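Local coordinates for protein orotidine-5-phosphate decarboxylase/orotate phosphoribosyltransferase, putative (Ompdcase-oprtase, putative) (Leishmania infantum, PDB 3QW3) that probably catalyses the decarboxylation of orotidine 5'-phosphate to UMP and CO2, as the decarboxylase domain of a bifunctional UMP synthase, at residues T193-V198 with D219-L224; V130-K135 with G170-V175; D5-R10 with G76-L81. All blocks are in the same frame, centred on the assembly; numbering follows the deposited sequence.

Contact 1: T193-V198 with D219-L224; sequences TLWFLV and DGSGML
Strands 196-198 and 223-227 are parallel neighbours in the TIM barrel of this decarboxylase domain, and they are joined here at their N-terminal ends. Three backbone bonds zip them together. Phe196 N gives to Gly222 O, meeting it from above the carbonyl plane, whereas Leu224 N to Phe196 O (2.8 Å) and Val198 N to Leu224 O (2.7 Å) run nearly along the C=O axes. Trp195 sets CG anti to its carbonyl carbon (chi1 -85°) and lays its indole across segment 219-224. Gly222 CA sits 3.6 Å from the centroid of the six-membered ring of Trp195, a CH-pi contact over the face; the positive phi of Gly222 would press a beta carbon on the carbonyl O of Ser221. Leu224 N lies at the ring's edge, and Leu224 CG is 4.3 Å from Trp195 CZ3. Arg217 adds a cation-pi contact to the indole, and Phe4 meets it from the N-terminal helix. Phe196 and Met223 face outward to helix 181-190, where both touch Leu184; Leu197 and Leu224 face the barrel interior, with Leu197 CD1 4.3 Å from Leu224 CB. Upstream, Asp219 OD1 accepts from Ser221 N in an Asx turn that leads into the strand. Ser221 OG, anti to its own backbone N, comes within 3.2 Å of Trp195 CH2. Met223 is extended at chi2 and bends at chi3 (84°), which swings its CE to 3.6 Å from Val198 CG2.

Contact 2: V130-K135 with G170-V175; sequences VFVLCK and GNVGLV
Six backbone hydrogen bonds join 130-135 to 170-175. Gly173 N to Val130 O (2.8 Å) and Val132 N to Gly173 O (2.9 Å) are almost straight at hydrogen, 175° and 176°, although both donors stand above the carbonyl planes they address. Val175 N gives to Val132 O, also from above the carbonyl plane but somewhat less straight, and Val130 N starts the ladder by reaching Asn171 O nearly along its C=O axis. At the far end Val175 O is gripped twice, by Cys134 N (3.0 Å) and Lys135 N (3.1 Å), both in its carbonyl plane; the bond from Cys134 is the more bent. The Lys135 side chain leads away to Ser141, which binds NZ. Cys134 O is held by Tyr113 OH of the second subunit, so this end of the strand also reaches the dimer interface. The pairing is parallel, strand 129-135 beside strand 172-176 in the TIM barrel, and side chains alternate between helix layer and barrel interior. Phe131, Leu133 and Val175 point inward; Gly173, paired with Phe131, adds no side chain. The Phe131 ring, CG anti to the carbonyl carbon (chi1 -74°), comes up beside Gly173, CD1 lying 3.8 Å from Gly173 CA, so close that a beta carbon there would collide with CD1. Next to it, Val175 CG2 wedges between Phe131 CB (3.9 Å) and Leu133 CD2 (4.0 Å); the Leu133 and Val175 side chains run side by side. On the outer face Val132 and Val172 cross obliquely and both touch Met123 of helix 116-123. Leu174 sends CD2 to 3.9 Å from Cys134 CB, against Ala159 and Ala162 of helix 154-163 and Val187 of helix 181-190.

Contact 3: D5-R10 with G76-L81; sequences DLLNER and GIPVVL
Helix 3-11 lies across the N-terminal end of the barrel and here meets the loop that leads into strand 80-85. Pro78 presents its ring to the helix: CD is 4.0 Å from Leu6 CB and 4.1 Å from Arg10 CG, while CG looks toward Leu7 CD1. Leu6 and Arg10, one turn apart, straddle Gly76 O, with Leu6 CD2 at 3.7 Å and Arg10 CD at 3.6 Å from it. That carbonyl is also bound by a water, which donates to Gly76 O (2.6 Å) and to Leu6 O (3.1 Å), the one polar bridge between the segments. The Arg10 chain bends at chi2 (-60°) and chi3 (-66°), folding the guanidinium back over Ile77. Ile77 CG1 stands over the centre of one guanidinium face, 3.7 Å from Arg10 CZ, so the flat group rests on an aliphatic branch. Arg10 NH2 is hydrogen-bonded to Ala45 O, just before strand 47-50. The result is a short, mostly apolar seam between helix and loop, as in the TIM barrels of OMP decarboxylases, where an N-terminal helix covers the N-terminal end of the barrel.

From the N terminus, contact 3 comes first: the loop before strand 80-85 returns to helix 3-11, with 65 residues between the segments. Contact 2 then pairs strand 129-135 with 172-176, and contact 1 pairs 196-198 with 223-227. The three follow in series, none nested or crossed. Contacts 1 and 2 adjoin in one sheet: Leu197 N and Trp195 O both bond Leu174, making four consecutive parallel strands, and Leu197 CB packs on Phe131 inside the barrel. Helix 3-11 reaches the other side too, Leu7 CD2 lying 3.6 Å from Trp195 CD2. It thus spans the barrel floor between contacts 3 and 1, while Phe131 meets Val80 inside the barrel, past the intervening strand 107-110.

Contact 1: T193-V198 with D219-L224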
loop_
_atom_site.group_PDB
_atom_site.type_symbol
_atom_site.label_atom_id
_atom_site.label_comp_id
_atom_site.label_asym_id
_atom_site.label_seq_id
_atom_site.Cartn_x
_atom_site.Cartn_y
_atom_site.Cartn_z
ATOM N N THR A 193 4.702 24.532 2.699
ATOM C CA THR A 193 4.091 24.462 4.034
ATOM C C THR A 193 3.934 23.055 4.624
ATOM O O THR A 193 3.725 22.909 5.830
ATOM C CB THR A 193 2.713 25.179 4.104
ATOM O OG1 THR A 193 1.732 24.428 3.375
ATOM C CG2 THR A 193 2.795 26.596 3.558
ATOM N N LEU A 194 4.017 22.021 3.788
ATOM C CA LEU A 194 3.709 20.674 4.266
ATOM C C LEU A 194 4.785 20.107 5.179
ATOM O O LEU A 194 5.960 20.378 4.993
ATOM C CB LEU A 194 3.484 19.713 3.096
ATOM C CG LEU A 194 2.410 20.099 2.079
ATOM C CD1 LEU A 194 2.183 18.933 1.141
ATOM C CD2 LEU A 194 1.102 20.513 2.752
ATOM N N TRP A 195 4.366 19.309 6.155
ATOM C CA TRP A 195 5.311 18.529 6.949
ATOM C C TRP A 195 5.873 17.408 6.095
ATOM O O TRP A 195 5.135 16.783 5.320
ATOM C CB TRP A 195 4.625 17.933 8.173
ATOM C CG TRP A 195 4.581 18.869 9.328
ATOM C CD1 TRP A 195 3.657 19.849 9.565
ATOM C CD2 TRP A 195 5.514 18.920 10.410
ATOM N NE1 TRP A 195 3.954 20.502 10.743
ATOM C CE2 TRP A 195 5.091 19.952 11.278
ATOM C CE3 TRP A 195 6.667 18.189 10.735
ATOM C CZ2 TRP A 195 5.785 20.275 12.449
ATOM C CZ3 TRP A 195 7.360 18.514 11.903
ATOM C CH2 TRP A 195 6.911 19.550 12.742
ATOM N N PHE A 196 7.174 17.169 6.227
ATOM C CA PHE A 196 7.807 16.020 5.582
ATOM C C PHE A 196 8.136 14.985 6.648
ATOM O O PHE A 196 8.658 15.327 7.721
ATOM C CB PHE A 196 9.119 16.388 4.868
ATOM C CG PHE A 196 8.995 17.404 3.756
ATOM C CD1 PHE A 196 7.761 17.841 3.270
ATOM C CD2 PHE A 196 10.155 17.891 3.156
ATOM C CE1 PHE A 196 7.702 18.785 2.234
ATOM C CE2 PHE A 196 10.100 18.824 2.117
ATOM C CZ PHE A 196 8.871 19.268 1.662
ATOM N N LEU A 197 7.831 13.725 6.360
ATOM C CA LEU A 197 8.336 12.618 7.160
ATOM C C LEU A 197 9.589 12.162 6.440
ATOM O O LEU A 197 9.535 11.792 5.267
ATOM C CB LEU A 197 7.301 11.493 7.253
ATOM C CG LEU A 197 7.715 10.191 7.949
ATOM C CD1 LEU A 197 8.090 10.393 9.417
ATOM C CD2 LEU A 197 6.593 9.155 7.825
ATOM N N VAL A 198 10.716 12.199 7.151
ATOM C CA VAL A 198 12.034 12.079 6.534
ATOM C C VAL A 198 12.775 10.865 7.091
ATOM O O VAL A 198 13.394 10.948 8.158
ATOM C CB VAL A 198 12.855 13.389 6.729
ATOM C CG1 VAL A 198 14.208 13.306 6.039
ATOM C CG2 VAL A 198 12.077 14.571 6.190
ATOM N N ASP A 219 9.789 28.652 9.501
ATOM C CA ASP A 219 9.579 28.681 10.951
ATOM C C ASP A 219 10.548 27.786 11.728
ATOM O O ASP A 219 10.463 27.695 12.954
ATOM C CB ASP A 219 8.122 28.340 11.307
ATOM C CG ASP A 219 7.733 26.904 10.958
ATOM O OD1 ASP A 219 8.425 26.253 10.153
ATOM O OD2 ASP A 219 6.718 26.425 11.503
ATOM N N GLY A 220 11.453 27.122 11.013
ATOM C CA GLY A 220 12.400 26.197 11.641
ATOM C C GLY A 220 11.784 24.845 11.963
ATOM O O GLY A 220 12.339 24.070 12.741
ATOM N N SER A 221 10.643 24.557 11.341
ATOM C CA SER A 221 9.908 23.314 11.587
ATOM C C SER A 221 9.509 22.652 10.259
ATOM O O SER A 221 10.021 23.024 9.204
ATOM C CB SER A 221 8.680 23.602 12.454
ATOM O OG SER A 221 8.242 22.440 13.140
ATOM N N GLY A 222 8.617 21.662 10.316
ATOM C CA GLY A 222 8.091 21.053 9.095
ATOM C C GLY A 222 8.857 19.837 8.607
ATOM O O GLY A 222 8.608 19.347 7.508
ATOM N N MET A 223 9.794 19.354 9.415
ATOM C CA MET A 223 10.468 18.096 9.118
ATOM C C MET A 223 10.392 17.184 10.314
ATOM O O MET A 223 10.667 17.591 11.444
ATOM C CB MET A 223 11.932 18.317 8.741
ATOM C CG MET A 223 12.151 18.683 7.294
ATOM S SD MET A 223 13.915 18.898 7.055
ATOM C CE MET A 223 14.479 17.226 6.764
ATOM N N LEU A 224 9.992 15.946 10.048
ATOM C CA LEU A 224 9.922 14.923 11.076
ATOM C C LEU A 224 10.970 13.884 10.710
ATOM O O LEU A 224 10.819 13.142 9.729
ATOM C CB LEU A 224 8.521 14.293 11.125
ATOM C CG LEU A 224 7.713 14.247 12.425
ATOM C CD1 LEU A 224 6.555 13.255 12.273
ATOM C CD2 LEU A 224 8.544 13.930 13.676
#

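Contact 2: V130-K135 with G170-V175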
loop_
_atom_site.group_PDB
_atom_site.type_symbol
_atom_site.label_atom_id
_atom_site.label_comp_id
_atom_site.label_asym_id
_atom_site.label_seq_id
_atom_site.Cartn_x
_atom_site.Cartn_y
_atom_site.Cartn_z
ATOM N N VAL A 130 -2.166 12.461 6.777
ATOM C CA VAL A 130 -1.815 11.492 5.751
ATOM C C VAL A 130 -0.497 11.923 5.131
ATOM O O VAL A 130 -0.422 12.960 4.463
ATOM C CB VAL A 130 -2.905 11.405 4.666
ATOM C CG1 VAL A 130 -2.583 10.283 3.670
ATOM C CG2 VAL A 130 -4.260 11.193 5.309
ATOM N N PHE A 131 0.543 11.126 5.374
ATOM C CA PHE A 131 1.844 11.355 4.767
ATOM C C PHE A 131 1.934 10.561 3.469
ATOM O O PHE A 131 1.971 9.331 3.489
ATOM C CB PHE A 131 2.959 10.958 5.735
ATOM C CG PHE A 131 3.143 11.932 6.872
ATOM C CD1 PHE A 131 3.927 13.065 6.697
ATOM C CD2 PHE A 131 2.542 11.704 8.106
ATOM C CE1 PHE A 131 4.110 13.982 7.742
ATOM C CE2 PHE A 131 2.713 12.620 9.166
ATOM C CZ PHE A 131 3.499 13.757 8.971
ATOM N N VAL A 132 1.960 11.278 2.349
ATOM C CA VAL A 132 1.923 10.657 1.023
ATOM C C VAL A 132 3.331 10.453 0.494
ATOM O O VAL A 132 4.152 11.370 0.532
ATOM C CB VAL A 132 1.114 11.519 0.025
ATOM C CG1 VAL A 132 1.027 10.816 -1.330
ATOM C CG2 VAL A 132 -0.282 11.777 0.569
ATOM N N LEU A 133 3.611 9.252 -0.006
ATOM C CA LEU A 133 4.929 8.969 -0.575
ATOM C C LEU A 133 5.253 9.962 -1.673
ATOM O O LEU A 133 4.425 10.222 -2.549
ATOM C CB LEU A 133 4.988 7.545 -1.133
ATOM C CG LEU A 133 4.600 6.395 -0.207
ATOM C CD1 LEU A 133 4.734 5.075 -0.987
ATOM C CD2 LEU A 133 5.464 6.367 1.042
ATOM N N CYS A 134 6.454 10.525 -1.623
ATOM C CA CYS A 134 6.857 11.512 -2.620
ATOM C C CYS A 134 8.194 11.132 -3.241
ATOM O O CYS A 134 8.260 10.753 -4.411
ATOM C CB CYS A 134 6.898 12.911 -1.997
ATOM S SG CYS A 134 7.380 14.208 -3.140
ATOM N N LYS A 135 9.253 11.211 -2.441
ATOM C CA LYS A 135 10.579 10.819 -2.889
ATOM C C LYS A 135 11.193 9.881 -1.870
ATOM O O LYS A 135 11.372 10.249 -0.713
ATOM C CB LYS A 135 11.464 12.056 -3.090
ATOM C CG LYS A 135 12.890 11.748 -3.555
ATOM C CD LYS A 135 12.926 11.297 -5.011
ATOM C CE LYS A 135 14.359 11.209 -5.540
ATOM N NZ LYS A 135 15.178 10.145 -4.879
ATOM N N GLY A 170 -5.935 20.456 5.339
ATOM C CA GLY A 170 -4.713 20.914 6.008
ATOM C C GLY A 170 -4.015 19.800 6.765
ATOM O O GLY A 170 -3.305 20.050 7.744
ATOM N N ASN A 171 -4.218 18.568 6.303
ATOM C CA ASN A 171 -3.717 17.385 7.003
ATOM C C ASN A 171 -2.830 16.482 6.153
ATOM O O ASN A 171 -2.579 15.332 6.521
ATOM C CB ASN A 171 -4.873 16.589 7.630
ATOM C CG ASN A 171 -5.872 16.044 6.598
ATOM O OD1 ASN A 171 -6.759 15.269 6.948
ATOM N ND2 ASN A 171 -5.735 16.446 5.343
ATOM N N VAL A 172 -2.367 17.012 5.023
ATOM C CA VAL A 172 -1.494 16.268 4.118
ATOM C C VAL A 172 -0.028 16.579 4.400
ATOM O O VAL A 172 0.354 17.742 4.588
ATOM C CB VAL A 172 -1.830 16.566 2.635
ATOM C CG1 VAL A 172 -0.967 15.724 1.684
ATOM C CG2 VAL A 172 -3.304 16.303 2.386
ATOM N N GLY A 173 0.777 15.522 4.437
ATOM C CA GLY A 173 2.225 15.624 4.537
ATOM C C GLY A 173 2.840 14.784 3.433
ATOM O O GLY A 173 2.125 14.123 2.674
ATOM N N LEU A 174 4.162 14.811 3.336
ATOM C CA LEU A 174 4.878 14.056 2.317
ATOM C C LEU A 174 5.982 13.216 2.928
ATOM O O LEU A 174 6.617 13.640 3.892
ATOM C CB LEU A 174 5.499 15.004 1.292
ATOM C CG LEU A 174 4.530 15.791 0.410
ATOM C CD1 LEU A 174 5.289 16.856 -0.356
ATOM C CD2 LEU A 174 3.822 14.859 -0.549
ATOM N N VAL A 175 6.216 12.032 2.360
ATOM C CA VAL A 175 7.378 11.220 2.731
ATOM C C VAL A 175 8.508 11.552 1.760
ATOM O O VAL A 175 8.365 11.364 0.551
ATOM C CB VAL A 175 7.076 9.693 2.711
ATOM C CG1 VAL A 175 8.322 8.897 3.155
ATOM C CG2 VAL A 175 5.890 9.378 3.616
#

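Contact 3: D5-R10 with G76-L81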
loop_
_atom_site.group_PDB
_atom_site.type_symbol
_atom_site.label_atom_id
_atom_site.label_comp_id
_atom_site.label_asym_id
_atom_site.label_seq_id
_atom_site.Cartn_x
_atom_site.Cartn_y
_atom_site.Cartn_z
ATOM N N ASP A 5 -1.922 19.408 16.038
ATOM C CA ASP A 5 -1.929 20.035 17.371
ATOM C C ASP A 5 -0.903 19.366 18.279
ATOM O O ASP A 5 -0.142 20.040 18.983
ATOM C CB ASP A 5 -3.305 19.928 18.036
ATOM C CG ASP A 5 -4.343 20.839 17.408
ATOM O OD1 ASP A 5 -3.969 21.855 16.779
ATOM O OD2 ASP A 5 -5.546 20.523 17.559
ATOM N N LEU A 6 -0.891 18.034 18.260
ATOM C CA LEU A 6 0.051 17.265 19.055
ATOM C C LEU A 6 1.468 17.484 18.540
ATOM O O LEU A 6 2.383 17.737 19.326
ATOM C CB LEU A 6 -0.304 15.772 19.057
ATOM C CG LEU A 6 -1.610 15.363 19.751
ATOM C CD1 LEU A 6 -1.970 13.939 19.388
ATOM C CD2 LEU A 6 -1.497 15.507 21.266
ATOM N N LEU A 7 1.647 17.401 17.224
ATOM C CA LEU A 7 2.988 17.536 16.646
ATOM C C LEU A 7 3.581 18.927 16.845
ATOM O O LEU A 7 4.764 19.053 17.176
ATOM C CB LEU A 7 3.006 17.153 15.165
ATOM C CG LEU A 7 4.393 17.090 14.509
ATOM C CD1 LEU A 7 5.282 16.037 15.187
ATOM C CD2 LEU A 7 4.253 16.797 13.023
ATOM N N ASN A 8 2.773 19.966 16.643
ATOM C CA ASN A 8 3.252 21.329 16.872
ATOM C C ASN A 8 3.711 21.546 18.309
ATOM O O ASN A 8 4.718 22.221 18.540
ATOM C CB ASN A 8 2.211 22.377 16.465
ATOM C CG ASN A 8 2.192 22.635 14.965
ATOM O OD1 ASN A 8 3.197 22.454 14.268
ATOM N ND2 ASN A 8 1.041 23.071 14.461
ATOM N N GLU A 9 2.997 20.951 19.263
ATOM C CA GLU A 9 3.400 21.009 20.669
ATOM C C GLU A 9 4.730 20.283 20.881
ATOM O O GLU A 9 5.632 20.818 21.517
ATOM C CB GLU A 9 2.308 20.436 21.583
ATOM C CG GLU A 9 2.661 20.411 23.074
ATOM C CD GLU A 9 2.716 21.792 23.717
ATOM O OE1 GLU A 9 3.323 21.900 24.805
ATOM O OE2 GLU A 9 2.166 22.761 23.147
ATOM N N ARG A 10 4.862 19.074 20.329
ATOM C CA ARG A 10 6.118 18.340 20.458
ATOM C C ARG A 10 7.273 19.036 19.746
ATOM O O ARG A 10 8.403 18.970 20.221
ATOM C CB ARG A 10 5.989 16.892 19.956
ATOM C CG ARG A 10 4.960 16.039 20.701
ATOM C CD ARG A 10 5.259 15.898 22.195
ATOM N NE ARG A 10 6.489 15.153 22.464
ATOM C CZ ARG A 10 6.948 14.890 23.684
ATOM N NH1 ARG A 10 6.278 15.316 24.752
ATOM N NH2 ARG A 10 8.072 14.198 23.843
ATOM N N GLY A 76 -0.086 12.686 24.351
ATOM C CA GLY A 76 0.554 13.889 23.835
ATOM C C GLY A 76 1.559 13.649 22.717
ATOM O O GLY A 76 1.955 14.589 22.036
ATOM N N ILE A 77 1.978 12.399 22.531
ATOM C CA ILE A 77 2.917 12.068 21.454
ATOM C C ILE A 77 2.178 11.336 20.333
ATOM O O ILE A 77 1.657 10.242 20.550
ATOM C CB ILE A 77 4.125 11.240 21.944
ATOM C CG1 ILE A 77 4.780 11.906 23.168
ATOM C CG2 ILE A 77 5.150 11.078 20.803
ATOM C CD1 ILE A 77 5.885 11.058 23.845
ATOM N N PRO A 78 2.135 11.943 19.135
ATOM C CA PRO A 78 1.366 11.346 18.040
ATOM C C PRO A 78 2.033 10.106 17.463
ATOM O O PRO A 78 3.255 9.969 17.522
ATOM C CB PRO A 78 1.305 12.464 17.006
ATOM C CG PRO A 78 2.533 13.281 17.254
ATOM C CD PRO A 78 2.783 13.206 18.735
ATOM N N VAL A 79 1.208 9.211 16.926
ATOM C CA VAL A 79 1.659 7.955 16.346
ATOM C C VAL A 79 1.358 7.976 14.852
ATOM O O VAL A 79 0.221 8.229 14.435
ATOM C CB VAL A 79 0.950 6.754 17.013
ATOM C CG1 VAL A 79 1.300 5.444 16.317
ATOM C CG2 VAL A 79 1.317 6.671 18.500
ATOM N N VAL A 80 2.390 7.712 14.058
ATOM C CA VAL A 80 2.247 7.569 12.618
ATOM C C VAL A 80 2.299 6.080 12.281
ATOM O O VAL A 80 3.329 5.439 12.456
ATOM C CB VAL A 80 3.385 8.302 11.865
ATOM C CG1 VAL A 80 3.213 8.137 10.348
ATOM C CG2 VAL A 80 3.431 9.784 12.260
ATOM N N LEU A 81 1.184 5.518 11.819
ATOM C CA LEU A 81 1.189 4.125 11.400
ATOM C C LEU A 81 1.805 4.056 10.006
ATOM O O LEU A 81 1.238 4.587 9.048
ATOM C CB LEU A 81 -0.226 3.528 11.417
ATOM C CG LEU A 81 -0.344 2.054 11.008
ATOM C CD1 LEU A 81 0.439 1.122 11.945
ATOM C CD2 LEU A 81 -1.819 1.630 10.937
HETATM O O HOH W 1 1.688 17.121 22.318
#